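Local coordinates for lactococcal prophage ps3 protein 05 (Staphylococcus epidermidis ATCC 12228, PDB 3G8W), which probably transfers an acetyl group from acetyl-coenzyme A to an acceptor substrate, as other members of the GNAT family do, at residues D16-L21 with V67-L72; T117-I122 with W159-T164. All coordinates share one frame; numbering follows the deposited sequence.

Contact 1. Residues D16-L21 with V67-L72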
ATOM      1  N   ASP B  16     -11.254  23.871  -2.299  1.00 47.65           N
ATOM      2  CA  ASP B  16     -12.101  24.427  -3.358  1.00 48.89           C
ATOM      3  C   ASP B  16     -11.525  24.147  -4.751  1.00 49.54           C
ATOM      4  O   ASP B  16     -12.114  23.391  -5.536  1.00 49.60           O
ATOM      5  CB  ASP B  16     -12.317  25.936  -3.152  1.00 49.25           C
ATOM      6  CG  ASP B  16     -13.058  26.257  -1.851  1.00 50.13           C
ATOM      7  OD1 ASP B  16     -13.158  25.346  -0.994  1.00 50.44           O
ATOM      8  OD2 ASP B  16     -13.535  27.419  -1.679  1.00 49.92           O
ATOM      9  N   SER B  17     -10.362  24.736  -5.036  1.00 49.93           N
ATOM     10  CA  SER B  17      -9.692  24.593  -6.326  1.00 49.64           C
ATOM     11  C   SER B  17      -9.577  23.142  -6.722  1.00 50.45           C
ATOM     12  O   SER B  17      -9.640  22.817  -7.904  1.00 51.45           O
ATOM     13  CB  SER B  17      -8.288  25.184  -6.272  1.00 48.99           C
ATOM     14  OG  SER B  17      -8.315  26.506  -5.787  1.00 49.09           O
ATOM     15  N   TYR B  18      -9.412  22.274  -5.728  1.00 50.69           N
ATOM     16  CA  TYR B  18      -9.073  20.878  -5.965  1.00 50.81           C
ATOM     17  C   TYR B  18     -10.265  20.035  -6.409  1.00 51.40           C
ATOM     18  O   TYR B  18     -10.081  19.024  -7.076  1.00 51.57           O
ATOM     19  CB  TYR B  18      -8.387  20.276  -4.732  1.00 50.44           C
ATOM     20  CG  TYR B  18      -7.767  18.919  -4.966  1.00 49.88           C
ATOM     21  CD1 TYR B  18      -6.532  18.795  -5.585  1.00 49.90           C
ATOM     22  CD2 TYR B  18      -8.417  17.759  -4.558  1.00 49.75           C
ATOM     23  CE1 TYR B  18      -5.973  17.560  -5.799  1.00 49.69           C
ATOM     24  CE2 TYR B  18      -7.861  16.516  -4.764  1.00 49.55           C
ATOM     25  CZ  TYR B  18      -6.644  16.418  -5.389  1.00 49.89           C
ATOM     26  OH  TYR B  18      -6.090  15.172  -5.605  1.00 50.93           O
ATOM     27  N   ILE B  19     -11.480  20.438  -6.045  1.00 52.28           N
ATOM     28  CA  ILE B  19     -12.671  19.763  -6.572  1.00 53.53           C
ATOM     29  C   ILE B  19     -12.908  20.170  -8.026  1.00 54.72           C
ATOM     30  O   ILE B  19     -13.146  19.312  -8.881  1.00 55.18           O
ATOM     31  CB  ILE B  19     -13.946  20.036  -5.752  1.00 53.13           C
ATOM     32  CG1 ILE B  19     -13.642  20.073  -4.253  1.00 53.52           C
ATOM     33  CG2 ILE B  19     -15.011  18.993  -6.073  1.00 52.71           C
ATOM     34  CD1 ILE B  19     -12.798  18.903  -3.751  1.00 53.84           C
ATOM     35  N   GLU B  20     -12.835  21.475  -8.297  1.00 55.75           N
ATOM     36  CA  GLU B  20     -12.943  22.005  -9.661  1.00 56.45           C
ATOM     37  C   GLU B  20     -11.972  21.356 -10.646  1.00 56.74           C
ATOM     38  O   GLU B  20     -12.386  20.934 -11.720  1.00 57.03           O
ATOM     39  CB  GLU B  20     -12.790  23.528  -9.682  1.00 56.69           C
ATOM     40  CG  GLU B  20     -14.087  24.280  -9.972  1.00 57.35           C
ATOM     41  CD  GLU B  20     -14.492  24.237 -11.452  1.00 57.70           C
ATOM     42  OE1 GLU B  20     -14.704  25.319 -12.042  1.00 57.79           O
ATOM     43  OE2 GLU B  20     -14.605  23.129 -12.023  1.00 57.65           O
ATOM     44  N   LEU B  21     -10.694  21.260 -10.276  1.00 57.07           N
ATOM     45  CA  LEU B  21      -9.702  20.595 -11.123  1.00 57.71           C
ATOM     46  C   LEU B  21     -10.030  19.118 -11.303  1.00 59.17           C
ATOM     47  O   LEU B  21      -9.700  18.529 -12.329  1.00 59.67           O
ATOM     48  CB  LEU B  21      -8.280  20.751 -10.567  1.00 56.56           C
ATOM     49  CG  LEU B  21      -7.116  20.425 -11.518  1.00 55.55           C
ATOM     50  CD1 LEU B  21      -6.927  21.519 -12.544  1.00 55.46           C
ATOM     51  CD2 LEU B  21      -5.824  20.215 -10.777  1.00 54.85           C
ATOM     52  N   VAL B  67      -3.710  24.170 -12.113  1.00 46.47           N
ATOM     53  CA  VAL B  67      -3.626  23.733 -13.513  1.00 46.30           C
ATOM     54  C   VAL B  67      -3.272  22.261 -13.610  1.00 46.53           C
ATOM     55  O   VAL B  67      -3.737  21.547 -14.496  1.00 46.50           O
ATOM     56  CB  VAL B  67      -2.620  24.594 -14.297  1.00 45.91           C
ATOM     57  CG1 VAL B  67      -2.348  24.008 -15.641  1.00 46.73           C
ATOM     58  CG2 VAL B  67      -3.166  25.990 -14.468  1.00 45.99           C
ATOM     59  N   ALA B  68      -2.447  21.807 -12.685  1.00 46.98           N
ATOM     60  CA  ALA B  68      -2.174  20.396 -12.571  1.00 46.82           C
ATOM     61  C   ALA B  68      -2.133  20.002 -11.098  1.00 46.18           C
ATOM     62  O   ALA B  68      -2.136  20.869 -10.220  1.00 44.51           O
ATOM     63  CB  ALA B  68      -0.870  20.055 -13.288  1.00 47.46           C
ATOM     64  N   THR B  69      -2.109  18.691 -10.845  1.00 46.63           N
ATOM     65  CA  THR B  69      -2.133  18.144  -9.478  1.00 46.49           C
ATOM     66  C   THR B  69      -1.572  16.736  -9.443  1.00 47.11           C
ATOM     67  O   THR B  69      -1.694  15.985 -10.416  1.00 48.30           O
ATOM     68  CB  THR B  69      -3.564  18.121  -8.900  1.00 45.79           C
ATOM     69  OG1 THR B  69      -3.590  18.850  -7.667  1.00 46.06           O
ATOM     70  CG2 THR B  69      -4.076  16.689  -8.684  1.00 44.75           C
ATOM     71  N   CYS B  70      -0.962  16.368  -8.322  1.00 47.43           N
ATOM     72  CA  CYS B  70      -0.514  15.000  -8.146  1.00 47.67           C
ATOM     73  C   CYS B  70      -0.240  14.692  -6.687  1.00 47.34           C
ATOM     74  O   CYS B  70       0.310  15.531  -5.986  1.00 48.65           O
ATOM     75  CB  CYS B  70       0.740  14.774  -8.959  1.00 48.45           C
ATOM     76  SG  CYS B  70       1.132  13.059  -9.079  1.00 51.99           S
ATOM     77  N   THR B  71      -0.618  13.503  -6.225  1.00 46.65           N
ATOM     78  CA  THR B  71      -0.352  13.114  -4.833  1.00 46.55           C
ATOM     79  C   THR B  71       0.930  12.317  -4.646  1.00 46.60           C
ATOM     80  O   THR B  71       1.210  11.393  -5.389  1.00 45.78           O
ATOM     81  CB  THR B  71      -1.503  12.300  -4.218  1.00 46.12           C
ATOM     82  OG1 THR B  71      -2.621  13.154  -4.009  1.00 46.11           O
ATOM     83  CG2 THR B  71      -1.106  11.736  -2.877  1.00 45.64           C
ATOM     84  N   LEU B  72       1.693  12.675  -3.623  1.00 47.68           N
ATOM     85  CA  LEU B  72       2.785  11.831  -3.167  1.00 48.60           C
ATOM     86  C   LEU B  72       2.413  11.199  -1.837  1.00 48.61           C
ATOM     87  O   LEU B  72       2.180  11.902  -0.829  1.00 49.19           O
ATOM     88  CB  LEU B  72       4.090  12.621  -3.049  1.00 48.75           C
ATOM     89  CG  LEU B  72       5.334  11.734  -2.999  1.00 49.19           C
ATOM     90  CD1 LEU B  72       5.341  10.726  -4.146  1.00 48.55           C
ATOM     91  CD2 LEU B  72       6.601  12.576  -3.011  1.00 49.30           C
TER
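Tyr18 meets Thr69 with the edge of its ring rather than a face: Thr69 OG1 lies in the ring plane, 3.3 Å from Tyr18 CE1, and the two side chains cross at about a right angle. The approach is carbon to oxygen and no hydrogen bond spans the two segments; Thr69 OG1 instead has a weak hydrogen bond to Phe58 O on the neighbouring strand. The methyl Thr69 CG2 lies 3.6 Å from the same Tyr18 CE1, displaced from the ring plane, so the small beta-branched threonine offers the ring both hydroxyl and methyl. Tyr18 CG stands anti to the backbone N (chi1 -169°), which starts the long, flat side chain on its way from helix to strand.

One turn further on, Leu21 points toward the strand, its fork suited to covering backbone. CD1 lies 3.7 Å from Val67 O, while CD2 reaches Thr69 CB at 3.6 Å; Leu21 and Thr69 lie alongside each other, running opposite ways. A classic beta bulge sets Val67 and Ala68 together against Ala60, their side chains turned away from the helix.

Segment 16-21 crosses segment 67-72 at 99°, their axes 9.6 Å apart; they lie on helix 15-24 and strand 65-74. The helix covers the sheet face opposite helix 96-112, to which Cys70 turns. Ile57 and Phe90 on the flanking strands also touch both Tyr18 and Thr69. The chemistry implies that burial of carbon surface joins helix to sheet here, with the threonine hydroxyl partnered, weakly, by Phe58 O.

Contact 2. Residues T117-I122 with W159-T164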
ATOM      1  N   THR B 117      12.736   5.443  -3.913  1.00 44.26           N
ATOM      2  CA  THR B 117      12.077   4.983  -5.103  1.00 45.06           C
ATOM      3  C   THR B 117      10.611   5.438  -5.208  1.00 45.27           C
ATOM      4  O   THR B 117       9.910   5.548  -4.199  1.00 45.20           O
ATOM      5  CB  THR B 117      12.264   3.446  -5.312  1.00 46.32           C
ATOM      6  OG1 THR B 117      11.220   2.711  -4.681  1.00 46.84           O
ATOM      7  CG2 THR B 117      13.638   2.940  -4.829  1.00 46.09           C
ATOM      8  N   LEU B 118      10.169   5.719  -6.437  1.00 45.48           N
ATOM      9  CA  LEU B 118       8.784   6.101  -6.702  1.00 46.16           C
ATOM     10  C   LEU B 118       8.095   5.033  -7.524  1.00 47.34           C
ATOM     11  O   LEU B 118       8.696   4.482  -8.462  1.00 47.67           O
ATOM     12  CB  LEU B 118       8.702   7.429  -7.442  1.00 45.81           C
ATOM     13  CG  LEU B 118       9.249   8.639  -6.679  1.00 46.94           C
ATOM     14  CD1 LEU B 118       9.181   9.908  -7.535  1.00 47.36           C
ATOM     15  CD2 LEU B 118       8.544   8.854  -5.354  1.00 46.17           C
HETATM   16  N   MSE B 119       6.846   4.742  -7.155  1.00 46.92           N
HETATM   17  CA  MSE B 119       5.992   3.861  -7.911  1.00 48.22           C
HETATM   18  C   MSE B 119       4.660   4.510  -8.289  1.00 47.79           C
HETATM   19  O   MSE B 119       4.110   5.346  -7.566  1.00 48.60           O
HETATM   20  CB  MSE B 119       5.717   2.583  -7.134  1.00 50.42           C
HETATM   21  CG  MSE B 119       6.786   1.524  -7.219  1.00 53.69           C
HETATM   22 SE   MSE B 119       6.767   0.531  -5.546  0.50 58.08          SE
HETATM   23  CE  MSE B 119       5.262  -0.646  -5.758  1.00 59.17           C
ATOM     24  N   ILE B 120       4.132   4.087  -9.424  1.00 46.63           N
ATOM     25  CA  ILE B 120       2.814   4.486  -9.868  1.00 45.29           C
ATOM     26  C   ILE B 120       2.155   3.284 -10.517  1.00 45.33           C
ATOM     27  O   ILE B 120       2.804   2.511 -11.218  1.00 44.74           O
ATOM     28  CB  ILE B 120       2.862   5.727 -10.819  1.00 44.79           C
ATOM     29  CG1 ILE B 120       1.459   6.243 -11.117  1.00 44.94           C
ATOM     30  CG2 ILE B 120       3.727   5.497 -12.089  1.00 42.33           C
ATOM     31  CD1 ILE B 120       1.442   7.773 -11.303  1.00 45.46           C
ATOM     32  N   ALA B 121       0.872   3.107 -10.223  1.00 46.40           N
ATOM     33  CA  ALA B 121       0.056   2.084 -10.850  1.00 46.50           C
ATOM     34  C   ALA B 121      -0.781   2.777 -11.900  1.00 48.18           C
ATOM     35  O   ALA B 121      -1.505   3.737 -11.598  1.00 49.74           O
ATOM     36  CB  ALA B 121      -0.827   1.404  -9.824  1.00 44.90           C
ATOM     37  N   ILE B 122      -0.660   2.317 -13.145  1.00 49.35           N
ATOM     38  CA  ILE B 122      -1.415   2.897 -14.271  1.00 48.88           C
ATOM     39  C   ILE B 122      -2.298   1.836 -14.886  1.00 48.92           C
ATOM     40  O   ILE B 122      -1.850   0.702 -15.079  1.00 48.75           O
ATOM     41  CB  ILE B 122      -0.488   3.470 -15.348  1.00 48.23           C
ATOM     42  CG1 ILE B 122       0.403   4.552 -14.731  1.00 48.53           C
ATOM     43  CG2 ILE B 122      -1.313   4.069 -16.445  1.00 48.00           C
ATOM     44  CD1 ILE B 122       1.665   4.912 -15.501  1.00 47.96           C
ATOM     45  N   TRP B 159       2.429  -1.543 -13.031  1.00 51.43           N
ATOM     46  CA  TRP B 159       3.145  -0.873 -12.010  1.00 50.09           C
ATOM     47  C   TRP B 159       4.468  -0.484 -12.593  1.00 49.57           C
ATOM     48  O   TRP B 159       5.223  -1.337 -13.092  1.00 47.13           O
ATOM     49  CB  TRP B 159       3.353  -1.786 -10.820  1.00 50.33           C
ATOM     50  CG  TRP B 159       2.171  -1.888  -9.911  1.00 51.04           C
ATOM     51  CD1 TRP B 159       1.148  -2.765 -10.022  1.00 51.02           C
ATOM     52  CD2 TRP B 159       1.918  -1.127  -8.726  1.00 51.13           C
ATOM     53  NE1 TRP B 159       0.265  -2.598  -8.985  1.00 51.28           N
ATOM     54  CE2 TRP B 159       0.718  -1.606  -8.170  1.00 51.01           C
ATOM     55  CE3 TRP B 159       2.599  -0.093  -8.071  1.00 52.70           C
ATOM     56  CZ2 TRP B 159       0.162  -1.089  -6.997  1.00 52.34           C
ATOM     57  CZ3 TRP B 159       2.050   0.429  -6.870  1.00 53.46           C
ATOM     58  CH2 TRP B 159       0.830  -0.068  -6.360  1.00 53.06           C
ATOM     59  N   LEU B 160       4.727   0.823 -12.524  1.00 49.44           N
ATOM     60  CA  LEU B 160       6.024   1.386 -12.887  1.00 50.06           C
ATOM     61  C   LEU B 160       6.838   1.891 -11.692  1.00 49.33           C
ATOM     62  O   LEU B 160       6.291   2.303 -10.655  1.00 48.23           O
ATOM     63  CB  LEU B 160       5.836   2.529 -13.864  1.00 50.98           C
ATOM     64  CG  LEU B 160       5.337   2.244 -15.262  1.00 51.25           C
ATOM     65  CD1 LEU B 160       4.052   1.500 -15.196  1.00 51.30           C
ATOM     66  CD2 LEU B 160       5.159   3.603 -15.914  1.00 50.95           C
ATOM     67  N   ILE B 161       8.147   1.902 -11.878  1.00 48.75           N
ATOM     68  CA  ILE B 161       9.066   2.317 -10.828  1.00 49.12           C
ATOM     69  C   ILE B 161      10.113   3.309 -11.389  1.00 48.66           C
ATOM     70  O   ILE B 161      10.589   3.186 -12.527  1.00 45.31           O
ATOM     71  CB  ILE B 161       9.708   1.077 -10.143  1.00 49.90           C
ATOM     72  CG1 ILE B 161      10.711   1.463  -9.064  1.00 51.17           C
ATOM     73  CG2 ILE B 161      10.391   0.172 -11.178  1.00 49.98           C
ATOM     74  CD1 ILE B 161      11.119   0.285  -8.140  1.00 51.84           C
ATOM     75  N   TYR B 162      10.411   4.324 -10.578  1.00 49.65           N
ATOM     76  CA  TYR B 162      11.484   5.252 -10.845  1.00 49.86           C
ATOM     77  C   TYR B 162      12.364   5.261  -9.610  1.00 49.43           C
ATOM     78  O   TYR B 162      11.874   5.282  -8.488  1.00 48.94           O
ATOM     79  CB  TYR B 162      10.905   6.630 -11.148  1.00 50.98           C
ATOM     80  CG  TYR B 162      11.919   7.731 -11.354  1.00 52.26           C
ATOM     81  CD1 TYR B 162      12.354   8.077 -12.627  1.00 52.73           C
ATOM     82  CD2 TYR B 162      12.424   8.444 -10.270  1.00 52.57           C
ATOM     83  CE1 TYR B 162      13.274   9.097 -12.813  1.00 53.01           C
ATOM     84  CE2 TYR B 162      13.347   9.451 -10.439  1.00 53.11           C
ATOM     85  CZ  TYR B 162      13.765   9.782 -11.712  1.00 53.71           C
ATOM     86  OH  TYR B 162      14.678  10.808 -11.865  1.00 54.10           O
ATOM     87  N   SER B 163      13.668   5.211  -9.826  1.00 50.03           N
ATOM     88  CA  SER B 163      14.620   5.306  -8.741  1.00 50.91           C
ATOM     89  C   SER B 163      15.265   6.699  -8.665  1.00 52.62           C
ATOM     90  O   SER B 163      15.721   7.244  -9.667  1.00 51.98           O
ATOM     91  CB  SER B 163      15.683   4.248  -8.902  1.00 49.86           C
ATOM     92  OG  SER B 163      16.884   4.739  -8.356  1.00 51.97           O
ATOM     93  N   THR B 164      15.312   7.277  -7.474  1.00 54.56           N
ATOM     94  CA  THR B 164      15.855   8.615  -7.351  1.00 56.79           C
ATOM     95  C   THR B 164      17.315   8.617  -6.921  1.00 58.77           C
ATOM     96  O   THR B 164      17.789   9.614  -6.390  1.00 59.22           O
ATOM     97  CB  THR B 164      15.042   9.477  -6.375  1.00 56.60           C
ATOM     98  OG1 THR B 164      14.944   8.798  -5.120  1.00 56.45           O
ATOM     99  CG2 THR B 164      13.654   9.754  -6.921  1.00 56.11           C
TER
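Leu118 and Tyr162 form an antiparallel hydrogen-bonded pair, each N donating to the other's O over 2.7 Å. Ile120 and Leu160 repeat the pattern: Leu160 N gives a bond of 2.9 Å to Ile120 O, and Ile120 N one of 3.1 Å to Leu160 O. Between these rungs, CA-H...O contacts such as Met119 CA to Leu160 O (3.2 Å) add a further link between the backbones.

The aromatic contact is a CH-pi interaction. Ala121 CB sits over the centre of the six-membered ring of Trp159, 3.8 Å from its centroid; a small methyl lets the indole lie flat across the neighbouring strand. Trp159 CG is anti to its own carbonyl carbon (chi1 -81°), which starts the indole on its way across to Ala121, and the indole NE1 is hydrogen-bonded to Glu144 on strand 139-150. Beside it, Met119, present as selenomethionine, bends at chi2 and chi3, with CE 3.6 Å from Trp159 CZ3.

Apolar pairs fill the other face. Ile120 and Leu160 lie side by side, pointing the same way, with Ile120 CG2 4.1 Å from Leu160 CB, and Ile122 CD1 meets Leu160 CD2 at 3.8 Å. Branched aliphatics suit this face because helices cover it: Ile107 and Ala110 of helix 96-112 touch Leu118, and Phe133 of helix 127-136 touches Ile120 and Ile122, while Leu160 meets Phe138.

Placing strand 153-163 between 117-123 and 139-150 gives the strand order known from GNAT folds. The chemistry implies a division of labour: paired amides fix the register, oily side chains seal the helix-covered face, and Met119, Ala121 and Trp159 form an apolar patch on the other.

Both contacts belong to one mixed sheet, with centres 21 Å apart on opposite sides of the chain's centre. Contact 1 attaches a helix to strand 65-74, while contact 2 pairs two antiparallel strands side by side. Strand 83-91 runs between them, and its Leu86 touches both Leu72 and Ile120. The two contacts also meet directly, Leu72 CD1 lying 3.9 Å from Leu118 CD2 beneath helix 96-112. A bound NHE, probably from the crystallisation liquor, lies about 5 Å from the side chain of Thr71, and a bound NHE about 3 Å from that of Met119, perhaps marking a pocket near strands 83-91 and 117-123, between which GNAT enzymes usually receive acetyl-coenzyme A.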